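Protein SSD1 (Saccharomyces cerevisiae S288C, PDB 7AM1) binds untranslated regions of mRNA and represses translation as a non-enzymatic relative of RNase II exonucleases, and is implicated in control of the cell cycle G1 phase. Local coordinates at residues Gln219-Leu225 and Lys281-Ile287; Glu377-His381 and Ile549-Lys553; Cys394-Asp398 and Ala447-Val451. One frame throughout, in Å; residues are numbered along the deposited sequence.

Contact 1: residues Gln219-Leu225 and Lys281-Ile287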
loop_
_atom_site.group_PDB
_atom_site.type_symbol
_atom_site.label_atom_id
_atom_site.label_comp_id
_atom_site.label_asym_id
_atom_site.label_seq_id
_atom_site.Cartn_x
_atom_site.Cartn_y
_atom_site.Cartn_z
ATOM N N GLN A 219 14.832 -0.023 14.271
ATOM C CA GLN A 219 14.112 -0.738 13.225
ATOM C C GLN A 219 14.412 -2.230 13.319
ATOM O O GLN A 219 15.515 -2.643 13.687
ATOM C CB GLN A 219 14.502 -0.206 11.846
ATOM C CG GLN A 219 14.058 1.223 11.574
ATOM C CD GLN A 219 14.455 1.708 10.191
ATOM O OE1 GLN A 219 14.214 1.038 9.187
ATOM N NE2 GLN A 219 15.061 2.887 10.133
ATOM N N LEU A 220 13.405 -3.044 13.006
ATOM C CA LEU A 220 13.514 -4.492 13.078
ATOM C C LEU A 220 13.358 -5.089 11.687
ATOM O O LEU A 220 12.698 -4.511 10.815
ATOM C CB LEU A 220 12.450 -5.092 14.006
ATOM C CG LEU A 220 12.415 -4.541 15.431
ATOM C CD1 LEU A 220 11.185 -5.043 16.176
ATOM C CD2 LEU A 220 13.690 -4.913 16.170
ATOM N N PHE A 221 13.975 -6.254 11.491
ATOM C CA PHE A 221 13.964 -6.949 10.212
ATOM C C PHE A 221 13.747 -8.433 10.451
ATOM O O PHE A 221 14.482 -9.052 11.223
ATOM C CB PHE A 221 15.281 -6.749 9.455
ATOM C CG PHE A 221 15.672 -5.314 9.298
ATOM C CD1 PHE A 221 15.034 -4.506 8.379
ATOM C CD2 PHE A 221 16.687 -4.775 10.072
ATOM C CE1 PHE A 221 15.398 -3.181 8.233
ATOM C CE2 PHE A 221 17.050 -3.452 9.932
ATOM C CZ PHE A 221 16.401 -2.653 9.012
ATOM N N SER A 222 12.750 -8.998 9.786
ATOM C CA SER A 222 12.530 -10.435 9.816
ATOM C C SER A 222 13.308 -11.088 8.680
ATOM O O SER A 222 13.548 -10.474 7.636
ATOM C CB SER A 222 11.045 -10.754 9.683
ATOM O OG SER A 222 10.563 -10.314 8.427
ATOM N N GLY A 223 13.712 -12.335 8.895
ATOM C CA GLY A 223 14.487 -13.036 7.894
ATOM C C GLY A 223 15.038 -14.342 8.433
ATOM O O GLY A 223 14.640 -14.822 9.498
ATOM N N THR A 224 15.975 -14.898 7.675
ATOM C CA THR A 224 16.543 -16.201 7.970
ATOM C C THR A 224 18.028 -16.052 8.266
ATOM O O THR A 224 18.660 -15.061 7.893
ATOM C CB THR A 224 16.340 -17.161 6.800
ATOM O OG1 THR A 224 16.880 -16.569 5.614
ATOM C CG2 THR A 224 14.859 -17.427 6.593
ATOM N N LEU A 225 18.582 -17.062 8.931
ATOM C CA LEU A 225 19.949 -17.017 9.433
ATOM C C LEU A 225 20.709 -18.228 8.920
ATOM O O LEU A 225 20.196 -19.351 8.964
ATOM C CB LEU A 225 19.960 -16.977 10.964
ATOM C CG LEU A 225 21.268 -16.564 11.635
ATOM C CD1 LEU A 225 21.614 -15.120 11.309
ATOM C CD2 LEU A 225 21.175 -16.761 13.141
ATOM N N LYS A 281 13.791 -21.418 9.985
ATOM C CA LYS A 281 13.348 -20.633 11.127
ATOM C C LYS A 281 13.400 -19.149 10.784
ATOM O O LYS A 281 14.284 -18.700 10.046
ATOM C CB LYS A 281 14.216 -20.907 12.357
ATOM C CG LYS A 281 14.103 -22.327 12.904
ATOM C CD LYS A 281 12.738 -22.609 13.512
ATOM C CE LYS A 281 12.685 -24.007 14.119
ATOM N NZ LYS A 281 11.569 -24.161 15.090
ATOM N N LEU A 282 12.448 -18.393 11.314
ATOM C CA LEU A 282 12.413 -16.950 11.130
ATOM C C LEU A 282 12.974 -16.276 12.373
ATOM O O LEU A 282 12.585 -16.612 13.497
ATOM C CB LEU A 282 10.990 -16.465 10.858
ATOM C CG LEU A 282 10.529 -16.544 9.401
ATOM C CD1 LEU A 282 9.101 -16.037 9.271
ATOM C CD2 LEU A 282 11.452 -15.759 8.475
ATOM N N PHE A 283 13.902 -15.348 12.168
ATOM C CA PHE A 283 14.446 -14.535 13.242
ATOM C C PHE A 283 14.145 -13.068 12.970
ATOM O O PHE A 283 13.841 -12.669 11.842
ATOM C CB PHE A 283 15.958 -14.737 13.377
ATOM C CG PHE A 283 16.353 -16.145 13.732
ATOM C CD1 PHE A 283 16.555 -17.083 12.736
ATOM C CD2 PHE A 283 16.523 -16.531 15.050
ATOM C CE1 PHE A 283 16.923 -18.381 13.045
ATOM C CE2 PHE A 283 16.894 -17.830 15.364
ATOM C CZ PHE A 283 17.089 -18.753 14.359
ATOM N N VAL A 284 14.231 -12.262 14.021
ATOM C CA VAL A 284 14.182 -10.810 13.906
ATOM C C VAL A 284 15.559 -10.274 14.273
ATOM O O VAL A 284 16.149 -10.699 15.273
ATOM C CB VAL A 284 13.089 -10.205 14.802
ATOM C CG1 VAL A 284 13.070 -8.693 14.662
ATOM C CG2 VAL A 284 11.725 -10.782 14.439
ATOM N N ALA A 285 16.076 -9.357 13.456
ATOM C CA ALA A 285 17.394 -8.777 13.663
ATOM C C ALA A 285 17.310 -7.256 13.605
ATOM O O ALA A 285 16.333 -6.681 13.118
ATOM C CB ALA A 285 18.396 -9.290 12.619
ATOM N N SER A 286 18.357 -6.609 14.114
ATOM C CA SER A 286 18.515 -5.166 14.014
ATOM C C SER A 286 19.931 -4.852 13.557
ATOM O O SER A 286 20.858 -5.632 13.784
ATOM C CB SER A 286 18.242 -4.462 15.358
ATOM O OG SER A 286 16.871 -4.550 15.711
ATOM N N ILE A 287 20.089 -3.711 12.895
ATOM C CA ILE A 287 21.397 -3.267 12.429
ATOM C C ILE A 287 22.007 -2.368 13.496
ATOM O O ILE A 287 21.403 -1.370 13.905
ATOM C CB ILE A 287 21.282 -2.538 11.079
ATOM C CG1 ILE A 287 20.915 -3.536 9.975
ATOM C CG2 ILE A 287 22.577 -1.814 10.752
ATOM C CD1 ILE A 287 20.613 -2.898 8.640
HETATM O O HOH W 1 17.848 -1.796 12.835
HETATM O O HOH W 2 16.992 -19.048 9.635
#

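Contact 2: residues Glu377-His381 and Ile549-Lys553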
loop_
_atom_site.group_PDB
_atom_site.type_symbol
_atom_site.label_atom_id
_atom_site.label_comp_id
_atom_site.label_asym_id
_atom_site.label_seq_id
_atom_site.Cartn_x
_atom_site.Cartn_y
_atom_site.Cartn_z
ATOM N N GLU A 377 -16.175 5.088 15.399
ATOM C CA GLU A 377 -15.559 6.337 15.814
ATOM C C GLU A 377 -16.091 7.546 15.059
ATOM O O GLU A 377 -15.634 8.665 15.317
ATOM C CB GLU A 377 -14.030 6.256 15.670
ATOM C CG GLU A 377 -13.487 6.002 14.273
ATOM C CD GLU A 377 -11.978 5.789 14.294
ATOM O OE1 GLU A 377 -11.295 6.557 14.997
ATOM O OE2 GLU A 377 -11.469 4.858 13.627
ATOM N N PHE A 378 -17.057 7.359 14.164
ATOM C CA PHE A 378 -17.591 8.432 13.339
ATOM C C PHE A 378 -19.099 8.278 13.255
ATOM O O PHE A 378 -19.605 7.164 13.098
ATOM C CB PHE A 378 -16.976 8.395 11.944
ATOM C CG PHE A 378 -17.420 9.509 11.049
ATOM C CD1 PHE A 378 -16.887 10.775 11.197
ATOM C CD2 PHE A 378 -18.339 9.287 10.038
ATOM C CE1 PHE A 378 -17.272 11.802 10.367
ATOM C CE2 PHE A 378 -18.720 10.311 9.204
ATOM C CZ PHE A 378 -18.183 11.569 9.369
ATOM N N ALA A 379 -19.812 9.394 13.382
ATOM C CA ALA A 379 -21.266 9.399 13.334
ATOM C C ALA A 379 -21.731 10.621 12.555
ATOM O O ALA A 379 -21.019 11.623 12.449
ATOM C CB ALA A 379 -21.867 9.383 14.744
ATOM N N LEU A 380 -22.950 10.535 12.024
ATOM C CA LEU A 380 -23.484 11.583 11.173
ATOM C C LEU A 380 -24.937 11.867 11.515
ATOM O O LEU A 380 -25.653 10.997 12.022
ATOM C CB LEU A 380 -23.443 11.184 9.689
ATOM C CG LEU A 380 -22.125 11.118 8.934
ATOM C CD1 LEU A 380 -22.359 10.416 7.600
ATOM C CD2 LEU A 380 -21.553 12.514 8.736
ATOM N N HIS A 381 -25.371 13.087 11.211
ATOM C CA HIS A 381 -26.791 13.381 11.133
ATOM C C HIS A 381 -27.017 14.313 9.954
ATOM O O HIS A 381 -26.110 15.033 9.528
ATOM C CB HIS A 381 -27.355 13.997 12.425
ATOM C CG HIS A 381 -27.024 15.445 12.633
ATOM N ND1 HIS A 381 -26.011 15.865 13.466
ATOM C CD2 HIS A 381 -27.617 16.571 12.168
ATOM C CE1 HIS A 381 -25.977 17.186 13.488
ATOM N NE2 HIS A 381 -26.939 17.639 12.704
ATOM N N ILE A 549 -19.167 7.681 2.853
ATOM C CA ILE A 549 -18.614 8.115 4.127
ATOM C C ILE A 549 -17.202 8.656 3.940
ATOM O O ILE A 549 -16.800 9.598 4.631
ATOM C CB ILE A 549 -18.643 6.958 5.146
ATOM C CG1 ILE A 549 -20.080 6.464 5.371
ATOM C CG2 ILE A 549 -17.965 7.368 6.449
ATOM C CD1 ILE A 549 -21.072 7.522 5.864
ATOM N N ASN A 550 -16.429 8.080 3.009
ATOM C CA ASN A 550 -15.048 8.517 2.809
ATOM C C ASN A 550 -14.991 9.934 2.243
ATOM O O ASN A 550 -14.122 10.727 2.628
ATOM C CB ASN A 550 -14.305 7.542 1.883
ATOM C CG ASN A 550 -12.774 7.703 1.946
ATOM O OD1 ASN A 550 -12.201 7.946 3.013
ATOM N ND2 ASN A 550 -12.115 7.562 0.797
ATOM N N GLU A 551 -15.896 10.278 1.324
ATOM C CA GLU A 551 -15.859 11.629 0.773
ATOM C C GLU A 551 -16.345 12.652 1.793
ATOM O O GLU A 551 -15.899 13.806 1.773
ATOM C CB GLU A 551 -16.681 11.712 -0.511
ATOM C CG GLU A 551 -15.978 11.105 -1.725
ATOM C CD GLU A 551 -14.713 11.859 -2.121
ATOM O OE1 GLU A 551 -14.681 13.102 -1.974
ATOM O OE2 GLU A 551 -13.743 11.204 -2.572
ATOM N N ILE A 552 -17.237 12.253 2.699
ATOM C CA ILE A 552 -17.616 13.147 3.787
ATOM C C ILE A 552 -16.441 13.357 4.733
ATOM O O ILE A 552 -16.172 14.483 5.162
ATOM C CB ILE A 552 -18.862 12.609 4.517
ATOM C CG1 ILE A 552 -20.103 12.787 3.634
ATOM C CG2 ILE A 552 -19.055 13.319 5.859
ATOM C CD1 ILE A 552 -21.320 12.027 4.120
ATOM N N LYS A 553 -15.710 12.287 5.058
ATOM C CA LYS A 553 -14.552 12.409 5.940
ATOM C C LYS A 553 -13.443 13.231 5.293
ATOM O O LYS A 553 -12.719 13.955 5.989
ATOM C CB LYS A 553 -14.032 11.023 6.317
ATOM C CG LYS A 553 -14.888 10.299 7.345
ATOM C CD LYS A 553 -14.445 8.858 7.546
ATOM C CE LYS A 553 -15.243 8.186 8.652
ATOM N NZ LYS A 553 -14.828 6.769 8.862
#

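Contact 3: residues Cys394-Asp398 and Ala447-Val451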
loop_
_atom_site.group_PDB
_atom_site.type_symbol
_atom_site.label_atom_id
_atom_site.label_comp_id
_atom_site.label_asym_id
_atom_site.label_seq_id
_atom_site.Cartn_x
_atom_site.Cartn_y
_atom_site.Cartn_z
ATOM N N CYS A 394 -21.084 16.072 11.415
ATOM C CA CYS A 394 -20.038 15.058 11.336
ATOM C C CYS A 394 -19.331 14.986 12.680
ATOM O O CYS A 394 -18.706 15.962 13.103
ATOM C CB CYS A 394 -19.061 15.387 10.208
ATOM S SG CYS A 394 -19.892 15.660 8.623
ATOM N N HIS A 395 -19.432 13.837 13.347
ATOM C CA HIS A 395 -19.032 13.695 14.741
ATOM C C HIS A 395 -17.948 12.635 14.863
ATOM O O HIS A 395 -18.101 11.522 14.347
ATOM C CB HIS A 395 -20.229 13.311 15.620
ATOM C CG HIS A 395 -21.476 14.086 15.322
ATOM N ND1 HIS A 395 -21.650 15.400 15.699
ATOM C CD2 HIS A 395 -22.615 13.726 14.681
ATOM C CE1 HIS A 395 -22.841 15.816 15.307
ATOM N NE2 HIS A 395 -23.447 14.819 14.684
ATOM N N VAL A 396 -16.867 12.982 15.561
ATOM C CA VAL A 396 -15.732 12.098 15.788
ATOM C C VAL A 396 -15.521 11.946 17.289
ATOM O O VAL A 396 -15.581 12.930 18.035
ATOM C CB VAL A 396 -14.451 12.643 15.121
ATOM C CG1 VAL A 396 -13.271 11.724 15.417
ATOM C CG2 VAL A 396 -14.654 12.810 13.622
ATOM N N VAL A 397 -15.277 10.708 17.731
ATOM C CA VAL A 397 -14.989 10.465 19.141
ATOM C C VAL A 397 -13.864 11.383 19.602
ATOM O O VAL A 397 -12.817 11.487 18.954
ATOM C CB VAL A 397 -14.633 8.985 19.368
ATOM C CG1 VAL A 397 -14.155 8.774 20.799
ATOM C CG2 VAL A 397 -15.827 8.102 19.069
ATOM N N ASP A 398 -14.079 12.047 20.738
ATOM C CA ASP A 398 -13.096 12.973 21.308
ATOM C C ASP A 398 -12.153 12.180 22.212
ATOM O O ASP A 398 -12.188 12.261 23.442
ATOM C CB ASP A 398 -13.800 14.100 22.055
ATOM C CG ASP A 398 -12.849 15.202 22.515
ATOM O OD1 ASP A 398 -11.613 15.032 22.414
ATOM O OD2 ASP A 398 -13.349 16.254 22.972
ATOM N N ALA A 447 -18.536 11.949 24.277
ATOM C CA ALA A 447 -17.898 13.215 23.949
ATOM C C ALA A 447 -17.293 13.122 22.554
ATOM O O ALA A 447 -16.623 12.138 22.223
ATOM C CB ALA A 447 -16.821 13.551 24.977
ATOM N N THR A 448 -17.520 14.149 21.739
ATOM C CA THR A 448 -17.106 14.125 20.346
ATOM C C THR A 448 -16.560 15.489 19.949
ATOM O O THR A 448 -16.707 16.480 20.667
ATOM C CB THR A 448 -18.272 13.722 19.423
ATOM O OG1 THR A 448 -19.446 14.463 19.778
ATOM C CG2 THR A 448 -18.573 12.230 19.533
ATOM N N LEU A 449 -15.878 15.517 18.810
ATOM C CA LEU A 449 -15.531 16.745 18.107
ATOM C C LEU A 449 -16.311 16.739 16.801
ATOM O O LEU A 449 -16.271 15.751 16.059
ATOM C CB LEU A 449 -14.026 16.837 17.842
ATOM C CG LEU A 449 -13.087 16.850 19.055
ATOM C CD1 LEU A 449 -11.619 16.936 18.622
ATOM C CD2 LEU A 449 -13.421 17.993 20.006
ATOM N N SER A 450 -17.033 17.819 16.525
ATOM C CA SER A 450 -17.982 17.828 15.425
ATOM C C SER A 450 -17.653 18.919 14.421
ATOM O O SER A 450 -17.199 20.007 14.789
ATOM C CB SER A 450 -19.411 18.024 15.936
ATOM O OG SER A 450 -19.793 16.969 16.800
ATOM N N VAL A 451 -17.888 18.606 13.149
ATOM C CA VAL A 451 -17.888 19.576 12.060
ATOM C C VAL A 451 -19.284 19.554 11.445
ATOM O O VAL A 451 -19.714 18.524 10.909
ATOM C CB VAL A 451 -16.808 19.261 11.013
ATOM C CG1 VAL A 451 -16.897 20.241 9.856
ATOM C CG2 VAL A 451 -15.420 19.290 11.651
#

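Contact 1: residues Gln219-Leu225 and Lys281-Ile287
Start with the Phe221 face, where large and small residues trade places. Phe221 stands across from Ala285, whose little methyl lets the ring lean along the strand until CE2 of Phe221 reaches CD1 of Ile287 at 3.8 Å. One pair further on the sizes reverse: Gly223 offers no side chain opposite Phe283, and the ring lies beyond it against Leu225 (Leu225 CB to Phe283 CD1, 3.8 Å), with Gly223 O near its edge. Phe250 of the adjoining strand 247-252 packs against Phe221, Ala285 and Leu225. On the other face, Ser222 pairs with Val284, whose CG1 lies 3.7 Å from CB of Leu220. These are the first and fourth strands of the antiparallel five-stranded OB-fold sheet of cold-shock domain 2. Phe221 N bonds to Ala285 O at 2.9 Å, Ala285 N to Phe221 O at 2.8 Å, and Gly223 and Phe283 do likewise. At the two ends waters join in, one linking Gln219 O (2.6 Å) to Ile287 N (2.9 Å), the other Leu225 N (2.6 Å) to Lys281 O (2.8 Å). Ser286 OG also donates to Gln219 O (3.1 Å). Direct backbone bonds fix the middle; water, and at one end the Ser286 hydroxyl, span the wider ends.

Contact 2: residues Glu377-His381 and Ile549-Lys553
This is apolar helix-on-sheet packing in the RNB domain: the strand 378-384 lays one face against the long helix 544-568, and the two short segments cross almost at right angles (92°) with their axes 11.0 Å apart. Two strand residues, Phe378 and Leu380, do the work from the sheet side. Leu380 engages two helix residues one turn apart, its CD1 3.6 Å from CD1 of Ile549 and its CD2 3.9 Å from CG2 of Ile552. The ring of Phe378 is more enclosed. CG2 of Ile552 sits at its edge, 4.0 Å from CZ of Phe378, while the Lys553 chain extends over one face and places CE 3.8 Å from the ring centroid of Phe378, a CH-pi contact. Cys394 of the next strand touches Phe378, Leu380 and Ile552, and helix 495-510 also touches Ile552, through Val499 and Ala503. No hydrogen bond spans the two segments. Side-chain fit and the burial of hydrocarbon therefore hold them together, with even the lysine contributing through its aliphatic arm.

Contact 3: residues Cys394-Asp398 and Ala447-Val451
Nearly every polar group along this pair of antiparallel strands has a partner that can be named. Cys394 and Val451 exchange two bonds, Cys394 N to Val451 O at 2.9 Å and Val451 N to Cys394 O at 2.8 Å; Val396 and Leu449 repeat the exchange, Val396 N to Leu449 O at 2.9 Å and Leu449 N to Val396 O at 2.7 Å. The pairing finishes where the first strand runs out, with Asp398 N donating to Ala447 O (2.9 Å). The backbones of His395 and Val397 turn the other way, to Ala379 and Glu377, and those of Thr448 and Ser450 to Ser470 and Gly468, so both strands are bonded along both edges. Side chains add a second layer. At the non-hydrogen-bonded pair His395-Ser450, ND1 of His395 and OG of Ser450 lie 2.7 Å apart in a hydrogen bond, and the far nitrogen of the imidazole, NE2, bonds to His381. Ser470 meets the hydroxyls of both Ser450 and Thr448. Asp398, just past the strand end, forms salt bridges through OD1 with Lys677 and through OD2 with Arg355. On the opposite face, Cys394 and Val451 pack on helix 544-568, and Val396 and Leu449 on helix 668-681. Two neighbouring inner strands, bonded on both sides and backed by helices, belong to the mixed central sheet of the RNB domain.

Overall arrangement
Contacts 2 and 3 share the RNB domain and its sheet, with centres about 10 Å apart; contact 1 lies in cold-shock domain 2, its centre some 40 Å from both. The strands 378-384 and 389-397 are neighbours, joined where Ala379 O meets His395 N at 2.9 Å, and helix 544-568 packs on both of them. Chemistry follows position. Contact 3 pairs strands within the sheet by backbone bonds, whereas contact 2 attaches the helix to that sheet purely by apolar packing; both are buried. Contact 1 is also a strand pairing, but it is only partly buried, and waters bridge its ends, whereas contact 3 keeps direct backbone bonds to the end; the charges of Asp398 are met from outside the pair.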